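Local coordinates for UPF0141 protein yjdB (PDB 4TN0), which probably transfers phosphoethanolamine to its targets in the periplasm, using a zinc-binding active site of the alkaline phosphatase-like fold, at residues Ala28-Tyr33 with His252-Phe257; Val53-Phe58 with Leu274-Asp279. All blocks are in the same frame, centred on the assembly; numbering follows the deposited sequence.

Interaction 1. Residues Ala28-Tyr33 with His252-Phe257; sequences ARAANY and HIPAIF
A28 opens the contact with its carbonyl, whose O lies 3.4 Å from P254 CD, in packing contact, and takes a hydrogen bond from S225 OG. R29 sends its side chain off from the strand of residues 252-257 and uses it within its own loop: NE and NH2 grip N32 OD1 side-on, in the guanidinium plane, with NE 2.8 Å from OD1. NH1 forms a salt bridge with E233 OE2, so the guanidinium has a counter-charge as well as the amide oxygen.

A30 carries the backbone link. Its N donates to H252 O at 2.9 Å in a nearly straight bond (N-H...O 170°), although the donor stands somewhat above the carbonyl plane. The methyl sits over the middle of the H252 imidazole, CB 3.5 Å from the ring centroid, a CH-pi contact. H252 CG is anti to the backbone N (chi1 -174°), and ND1 is tied to F58 O, which should help fix the ring's rotation beneath that methyl.

After the short 3-10 turn at A30-A31, Y33 N bonds to A30 O and the chain folds back, bringing the phenol over P254. The proline crosses the tyrosine at about a right angle, its CB over the ring centre, 3.5 Å from the centroid, a second CH-pi contact. At the ring edge I256 CD1 comes within 4.1 Å of Y33 CE2, and Y33 OH is hydrogen-bonded to Y223 OH. Here the loop that follows strand 18-24, just beyond the zinc ligand E26, packs on strand 252-259 near the metal site of an alkaline phosphatase-like fold.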
ATOM      1  N   ALA A  28       0.981  -7.416   5.349  1.00 35.41           N
ATOM      2  CA  ALA A  28       1.563  -6.672   6.468  1.00 38.52           C
ATOM      3  C   ALA A  28       0.478  -6.135   7.419  1.00 41.77           C
ATOM      4  O   ALA A  28      -0.524  -5.549   6.981  1.00 35.79           O
ATOM      5  CB  ALA A  28       2.427  -5.534   5.959  1.00 36.07           C
ATOM      6  N   ARG A  29       0.715  -6.307   8.718  1.00 36.26           N
ATOM      7  CA  ARG A  29      -0.228  -5.909   9.726  1.00 34.05           C
ATOM      8  C   ARG A  29       0.431  -4.841  10.571  1.00 41.25           C
ATOM      9  O   ARG A  29       1.633  -4.898  10.812  1.00 35.85           O
ATOM     10  CB  ARG A  29      -0.652  -7.103  10.593  1.00 33.44           C
ATOM     11  CG  ARG A  29       0.325  -7.505  11.696  1.00 31.30           C
ATOM     12  CD  ARG A  29      -0.036  -8.870  12.292  1.00 28.92           C
ATOM     13  NE  ARG A  29       0.667  -9.108  13.549  1.00 34.86           N
ATOM     14  CZ  ARG A  29       0.476 -10.167  14.336  1.00 36.50           C
ATOM     15  NH1 ARG A  29      -0.393 -11.107  13.998  1.00 35.23           N
ATOM     16  NH2 ARG A  29       1.152 -10.283  15.468  1.00 32.97           N
ATOM     17  N   ALA A  30      -0.375  -3.875  11.018  1.00 41.39           N
ATOM     18  CA  ALA A  30       0.103  -2.679  11.714  1.00 40.19           C
ATOM     19  C   ALA A  30       0.761  -2.978  13.060  1.00 44.08           C
ATOM     20  O   ALA A  30       1.713  -2.299  13.447  1.00 44.76           O
ATOM     21  CB  ALA A  30      -1.060  -1.686  11.907  1.00 45.89           C
ATOM     22  N   ALA A  31       0.220  -3.960  13.787  1.00 43.37           N
ATOM     23  CA  ALA A  31       0.663  -4.300  15.144  1.00 36.20           C
ATOM     24  C   ALA A  31       2.156  -4.631  15.223  1.00 42.22           C
ATOM     25  O   ALA A  31       2.723  -4.697  16.311  1.00 45.97           O
ATOM     26  CB  ALA A  31      -0.157  -5.469  15.696  1.00 32.70           C
ATOM     27  N   ASN A  32       2.782  -4.893  14.082  1.00 42.45           N
ATOM     28  CA  ASN A  32       4.204  -5.253  14.081  1.00 45.03           C
ATOM     29  C   ASN A  32       5.059  -4.169  13.433  1.00 45.20           C
ATOM     30  O   ASN A  32       6.136  -4.431  12.920  1.00 44.80           O
ATOM     31  CB  ASN A  32       4.435  -6.588  13.382  1.00 39.80           C
ATOM     32  CG  ASN A  32       3.963  -7.769  14.204  1.00 39.15           C
ATOM     33  OD1 ASN A  32       2.834  -7.799  14.690  1.00 43.70           O
ATOM     34  ND2 ASN A  32       4.827  -8.751  14.360  1.00 36.08           N
ATOM     35  N   TYR A  33       4.541  -2.951  13.426  1.00 47.75           N
ATOM     36  CA  TYR A  33       5.287  -1.799  12.949  1.00 47.55           C
ATOM     37  C   TYR A  33       5.882  -1.039  14.144  1.00 52.02           C
ATOM     38  O   TYR A  33       5.175  -0.681  15.091  1.00 48.09           O
ATOM     39  CB  TYR A  33       4.389  -0.913  12.070  1.00 42.22           C
ATOM     40  CG  TYR A  33       4.387  -1.403  10.641  1.00 41.75           C
ATOM     41  CD1 TYR A  33       3.850  -2.646  10.316  1.00 37.18           C
ATOM     42  CD2 TYR A  33       4.967  -0.644   9.616  1.00 43.45           C
ATOM     43  CE1 TYR A  33       3.879  -3.125   9.015  1.00 37.32           C
ATOM     44  CE2 TYR A  33       4.996  -1.108   8.302  1.00 35.75           C
ATOM     45  CZ  TYR A  33       4.459  -2.359   8.014  1.00 39.31           C
ATOM     46  OH  TYR A  33       4.475  -2.845   6.733  1.00 41.09           O
ATOM     47  N   HIS A 252      -6.276  -4.260  10.836  1.00 36.21           N
ATOM     48  CA  HIS A 252      -5.478  -3.092  11.211  1.00 39.04           C
ATOM     49  C   HIS A 252      -4.130  -3.127  10.475  1.00 43.12           C
ATOM     50  O   HIS A 252      -3.243  -3.936  10.805  1.00 40.09           O
ATOM     51  CB  HIS A 252      -5.286  -3.068  12.737  1.00 38.21           C
ATOM     52  CG  HIS A 252      -4.598  -1.844  13.262  1.00 45.07           C
ATOM     53  ND1 HIS A 252      -4.415  -0.701  12.506  1.00 43.00           N
ATOM     54  CD2 HIS A 252      -4.043  -1.591  14.473  1.00 42.89           C
ATOM     55  CE1 HIS A 252      -3.778   0.204  13.231  1.00 43.97           C
ATOM     56  NE2 HIS A 252      -3.541  -0.311  14.429  1.00 44.44           N
ATOM     57  N   ILE A 253      -3.994  -2.249   9.480  1.00 41.05           N
ATOM     58  CA  ILE A 253      -2.850  -2.248   8.569  1.00 41.22           C
ATOM     59  C   ILE A 253      -1.991  -1.009   8.737  1.00 44.93           C
ATOM     60  O   ILE A 253      -2.466   0.024   9.214  1.00 47.76           O
ATOM     61  CB  ILE A 253      -3.302  -2.301   7.079  1.00 40.17           C
ATOM     62  CG1 ILE A 253      -4.428  -1.283   6.841  1.00 36.88           C
ATOM     63  CG2 ILE A 253      -3.732  -3.698   6.681  1.00 38.58           C
ATOM     64  CD1 ILE A 253      -4.790  -1.083   5.392  1.00 37.79           C
ATOM     65  N   PRO A 254      -0.730  -1.090   8.290  1.00 45.35           N
ATOM     66  CA  PRO A 254       0.116   0.096   8.239  1.00 46.33           C
ATOM     67  C   PRO A 254      -0.232   0.984   7.047  1.00 47.04           C
ATOM     68  O   PRO A 254      -0.636   0.502   5.984  1.00 40.51           O
ATOM     69  CB  PRO A 254       1.513  -0.496   8.067  1.00 43.43           C
ATOM     70  CG  PRO A 254       1.255  -1.703   7.241  1.00 41.22           C
ATOM     71  CD  PRO A 254       0.012  -2.286   7.852  1.00 43.28           C
ATOM     72  N   ALA A 255      -0.070   2.286   7.235  1.00 48.53           N
ATOM     73  CA  ALA A 255      -0.059   3.208   6.120  1.00 49.47           C
ATOM     74  C   ALA A 255       1.065   4.194   6.381  1.00 52.04           C
ATOM     75  O   ALA A 255       1.233   4.679   7.513  1.00 51.19           O
ATOM     76  CB  ALA A 255      -1.400   3.907   5.959  1.00 46.06           C
ATOM     77  N   ILE A 256       1.864   4.430   5.344  1.00 49.01           N
ATOM     78  CA  ILE A 256       3.056   5.266   5.440  1.00 52.99           C
ATOM     79  C   ILE A 256       3.095   6.293   4.307  1.00 51.75           C
ATOM     80  O   ILE A 256       2.936   5.934   3.134  1.00 49.44           O
ATOM     81  CB  ILE A 256       4.340   4.414   5.386  1.00 49.93           C
ATOM     82  CG1 ILE A 256       4.518   3.614   6.675  1.00 45.79           C
ATOM     83  CG2 ILE A 256       5.573   5.277   5.120  1.00 49.00           C
ATOM     84  CD1 ILE A 256       5.629   2.542   6.563  1.00 39.85           C
ATOM     85  N   PHE A 257       3.340   7.556   4.654  1.00 50.80           N
ATOM     86  CA  PHE A 257       3.453   8.606   3.636  1.00 55.60           C
ATOM     87  C   PHE A 257       4.762   9.366   3.720  1.00 55.05           C
ATOM     88  O   PHE A 257       5.269   9.665   4.806  1.00 58.62           O
ATOM     89  CB  PHE A 257       2.301   9.616   3.739  1.00 55.79           C
ATOM     90  CG  PHE A 257       2.404  10.756   2.747  1.00 59.41           C
ATOM     91  CD1 PHE A 257       2.117  10.556   1.403  1.00 56.79           C
ATOM     92  CD2 PHE A 257       2.800  12.022   3.157  1.00 61.22           C
ATOM     93  CE1 PHE A 257       2.219  11.590   0.496  1.00 59.08           C
ATOM     94  CE2 PHE A 257       2.901  13.061   2.250  1.00 60.30           C
ATOM     95  CZ  PHE A 257       2.609  12.844   0.920  1.00 62.29           C
TER

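Interaction 2. Residues Val53-Phe58 with Leu274-Asp279; sequences VFFDNF and LKLSQD
Strand 276-277 joins the edge of the large mixed sheet of the alkaline phosphatase-like fold here, running parallel to strand 53-59 just past a corner in the chain at D56-N57. The backbone pairing is short: F58 bridges to L276, and L276 N donates to N57 O at 3.2 Å, bent to 148° and arriving above the carbonyl plane. A CA-H...O contact from F58 CA to L276 O, 3.5 Å, extends the pairing.

Apolar contacts gather around L276, whose side chain shares a sheet face with that of F58. L276 CD1 meets the edge of the F55 ring, 3.7 Å from CD2, while L276 CB lies against F58 CD2. The F58 ring, with CG anti to the backbone N (chi1 -151°), spreads along the neighbouring backbone, so that S277 N lies over the middle of one face and CZ reaches S277 O.

Polar side chains mark the two ends. N57 lays its amide against K275, ND2 3.2 Å from K275 CA, in van der Waals contact rather than a hydrogen bond. At the other end Q278 OE1 accepts from C61 N and NE2 donates to O of the zinc ligand D226, and S277 OG accepts from D279 N at 3.2 Å, closing an ST turn.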
ATOM      1  N   VAL A  53       5.692   9.593   7.672  1.00 57.48           N
ATOM      2  CA  VAL A  53       4.482   9.692   8.490  1.00 57.47           C
ATOM      3  C   VAL A  53       3.781   8.334   8.543  1.00 57.29           C
ATOM      4  O   VAL A  53       3.559   7.705   7.503  1.00 54.14           O
ATOM      5  CB  VAL A  53       3.495  10.756   7.947  1.00 56.47           C
ATOM      6  CG1 VAL A  53       2.215  10.758   8.752  1.00 57.63           C
ATOM      7  CG2 VAL A  53       4.122  12.132   7.977  1.00 64.88           C
ATOM      8  N   PHE A  54       3.438   7.892   9.754  1.00 54.25           N
ATOM      9  CA  PHE A  54       2.788   6.601   9.954  1.00 54.06           C
ATOM     10  C   PHE A  54       1.387   6.724  10.537  1.00 55.17           C
ATOM     11  O   PHE A  54       1.205   7.202  11.661  1.00 56.67           O
ATOM     12  CB  PHE A  54       3.648   5.714  10.858  1.00 56.23           C
ATOM     13  CG  PHE A  54       3.009   4.394  11.208  1.00 51.91           C
ATOM     14  CD1 PHE A  54       3.034   3.332  10.316  1.00 50.56           C
ATOM     15  CD2 PHE A  54       2.392   4.217  12.427  1.00 48.67           C
ATOM     16  CE1 PHE A  54       2.455   2.112  10.646  1.00 44.78           C
ATOM     17  CE2 PHE A  54       1.803   3.004  12.755  1.00 52.37           C
ATOM     18  CZ  PHE A  54       1.836   1.952  11.862  1.00 45.68           C
ATOM     19  N   PHE A  55       0.410   6.238   9.781  1.00 53.70           N
ATOM     20  CA  PHE A  55      -0.975   6.218  10.215  1.00 53.47           C
ATOM     21  C   PHE A  55      -1.225   5.048  11.168  1.00 54.86           C
ATOM     22  O   PHE A  55      -1.203   3.880  10.768  1.00 52.37           O
ATOM     23  CB  PHE A  55      -1.879   6.128   8.996  1.00 50.69           C
ATOM     24  CG  PHE A  55      -1.801   7.332   8.113  1.00 56.44           C
ATOM     25  CD1 PHE A  55      -0.730   7.505   7.254  1.00 54.95           C
ATOM     26  CD2 PHE A  55      -2.786   8.306   8.155  1.00 55.75           C
ATOM     27  CE1 PHE A  55      -0.646   8.622   6.448  1.00 53.17           C
ATOM     28  CE2 PHE A  55      -2.704   9.419   7.349  1.00 55.63           C
ATOM     29  CZ  PHE A  55      -1.637   9.573   6.497  1.00 53.40           C
ATOM     30  N   ASP A  56      -1.476   5.354  12.433  1.00 50.41           N
ATOM     31  CA  ASP A  56      -1.521   4.289  13.422  1.00 56.06           C
ATOM     32  C   ASP A  56      -2.922   3.757  13.655  1.00 49.98           C
ATOM     33  O   ASP A  56      -3.113   2.874  14.473  1.00 56.06           O
ATOM     34  CB  ASP A  56      -0.910   4.766  14.744  1.00 58.14           C
ATOM     35  CG  ASP A  56      -1.409   6.129  15.158  1.00 62.23           C
ATOM     36  OD1 ASP A  56      -2.594   6.233  15.552  1.00 63.22           O
ATOM     37  OD2 ASP A  56      -0.613   7.098  15.069  1.00 61.76           O
ATOM     38  N   ASN A  57      -3.893   4.271  12.914  1.00 54.01           N
ATOM     39  CA  ASN A  57      -5.284   3.865  13.085  1.00 50.36           C
ATOM     40  C   ASN A  57      -5.984   3.620  11.742  1.00 47.31           C
ATOM     41  O   ASN A  57      -7.103   4.045  11.517  1.00 48.65           O
ATOM     42  CB  ASN A  57      -6.022   4.930  13.898  1.00 50.12           C
ATOM     43  CG  ASN A  57      -7.341   4.426  14.466  1.00 55.45           C
ATOM     44  OD1 ASN A  57      -7.565   3.218  14.584  1.00 59.20           O
ATOM     45  ND2 ASN A  57      -8.224   5.355  14.819  1.00 53.88           N
ATOM     46  N   PHE A  58      -5.302   2.887  10.875  1.00 50.12           N
ATOM     47  CA  PHE A  58      -5.687   2.685   9.490  1.00 40.36           C
ATOM     48  C   PHE A  58      -6.216   1.266   9.308  1.00 43.65           C
ATOM     49  O   PHE A  58      -5.560   0.300   9.718  1.00 45.79           O
ATOM     50  CB  PHE A  58      -4.465   2.920   8.603  1.00 41.78           C
ATOM     51  CG  PHE A  58      -4.779   3.408   7.227  1.00 44.67           C
ATOM     52  CD1 PHE A  58      -4.963   2.519   6.188  1.00 43.82           C
ATOM     53  CD2 PHE A  58      -4.843   4.765   6.961  1.00 45.53           C
ATOM     54  CE1 PHE A  58      -5.230   2.977   4.910  1.00 44.69           C
ATOM     55  CE2 PHE A  58      -5.108   5.226   5.685  1.00 44.37           C
ATOM     56  CZ  PHE A  58      -5.308   4.337   4.663  1.00 44.16           C
ATOM     57  N   LEU A 274      -5.911   9.699  13.115  1.00 58.97           N
ATOM     58  CA  LEU A 274      -7.351   9.638  12.832  1.00 55.11           C
ATOM     59  C   LEU A 274      -7.795   8.270  12.342  1.00 54.49           C
ATOM     60  O   LEU A 274      -7.065   7.618  11.592  1.00 59.37           O
ATOM     61  CB  LEU A 274      -7.728  10.685  11.776  1.00 56.81           C
ATOM     62  CG  LEU A 274      -7.617  12.178  12.094  1.00 55.57           C
ATOM     63  CD1 LEU A 274      -7.478  12.938  10.797  1.00 63.10           C
ATOM     64  CD2 LEU A 274      -8.830  12.660  12.860  1.00 43.71           C
ATOM     65  N   LYS A 275      -9.000   7.850  12.729  1.00 52.83           N
ATOM     66  CA  LYS A 275      -9.576   6.603  12.225  1.00 48.60           C
ATOM     67  C   LYS A 275      -9.817   6.697  10.707  1.00 56.07           C
ATOM     68  O   LYS A 275     -10.848   7.203  10.240  1.00 56.46           O
ATOM     69  CB  LYS A 275     -10.866   6.263  12.977  1.00 47.08           C
ATOM     70  CG  LYS A 275     -11.596   5.001  12.513  1.00 49.08           C
ATOM     71  CD  LYS A 275     -12.777   4.678  13.433  1.00 61.80           C
ATOM     72  CE  LYS A 275     -13.379   3.294  13.177  1.00 60.79           C
ATOM     73  NZ  LYS A 275     -14.560   3.324  12.253  1.00 60.01           N
ATOM     74  N   LEU A 276      -8.847   6.199   9.947  1.00 50.59           N
ATOM     75  CA  LEU A 276      -8.916   6.197   8.494  1.00 50.98           C
ATOM     76  C   LEU A 276      -8.881   4.756   7.996  1.00 49.04           C
ATOM     77  O   LEU A 276      -8.897   3.830   8.803  1.00 43.28           O
ATOM     78  CB  LEU A 276      -7.773   7.020   7.914  1.00 46.41           C
ATOM     79  CG  LEU A 276      -7.774   8.453   8.426  1.00 52.55           C
ATOM     80  CD1 LEU A 276      -6.375   9.037   8.423  1.00 56.65           C
ATOM     81  CD2 LEU A 276      -8.695   9.273   7.538  1.00 50.19           C
ATOM     82  N   SER A 277      -8.847   4.574   6.676  1.00 48.25           N
ATOM     83  CA  SER A 277      -8.976   3.247   6.089  1.00 44.90           C
ATOM     84  C   SER A 277      -8.741   3.241   4.585  1.00 43.09           C
ATOM     85  O   SER A 277      -8.471   4.259   3.995  1.00 44.57           O
ATOM     86  CB  SER A 277     -10.363   2.683   6.377  1.00 43.05           C
ATOM     87  OG  SER A 277     -11.333   3.372   5.615  1.00 46.34           O
ATOM     88  N   GLN A 278      -8.848   2.073   3.972  1.00 44.02           N
ATOM     89  CA  GLN A 278      -8.717   1.967   2.529  1.00 41.88           C
ATOM     90  C   GLN A 278      -9.818   2.749   1.810  1.00 43.42           C
ATOM     91  O   GLN A 278      -9.665   3.123   0.638  1.00 51.15           O
ATOM     92  CB  GLN A 278      -8.724   0.496   2.103  1.00 39.67           C
ATOM     93  CG  GLN A 278      -7.322  -0.124   2.165  1.00 40.69           C
ATOM     94  CD  GLN A 278      -7.314  -1.643   2.258  1.00 38.04           C
ATOM     95  OE1 GLN A 278      -8.344  -2.301   2.113  1.00 37.34           O
ATOM     96  NE2 GLN A 278      -6.138  -2.207   2.535  1.00 40.40           N
ATOM     97  N   ASP A 279     -10.917   3.011   2.512  1.00 38.90           N
ATOM     98  CA  ASP A 279     -11.984   3.866   1.977  1.00 50.84           C
ATOM     99  C   ASP A 279     -11.416   5.205   1.444  1.00 45.82           C
ATOM    100  O   ASP A 279     -11.852   5.717   0.421  1.00 46.81           O
ATOM    101  CB  ASP A 279     -13.042   4.134   3.053  1.00 47.53           C
ATOM    102  CG  ASP A 279     -13.950   2.931   3.308  1.00 46.63           C
ATOM    103  OD1 ASP A 279     -13.869   1.941   2.548  1.00 41.38           O
ATOM    104  OD2 ASP A 279     -14.768   2.996   4.261  1.00 47.87           O
TER

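How the interactions relate
The centres of the two interactions lie 9 Å apart on the same side of the chain's centre, and they share one mixed sheet in which strands 252-259 and 53-59 are antiparallel neighbours. Hydrogen bonds probably join them directly, from F257 N to V53 O and from F55 N to A255 O. Along the chain the order is 28-33, 53-58, 252-257, 274-279, so the contacts interlock and tie early parts of the domain to late ones. Interaction 1 adds a loop to strand 252-259, whereas interaction 2 adds the edge strand. I253 and Q278 also touch, each with its side chain about 9 Å from the bound zinc, so one side chain of each contact approaches the metal site.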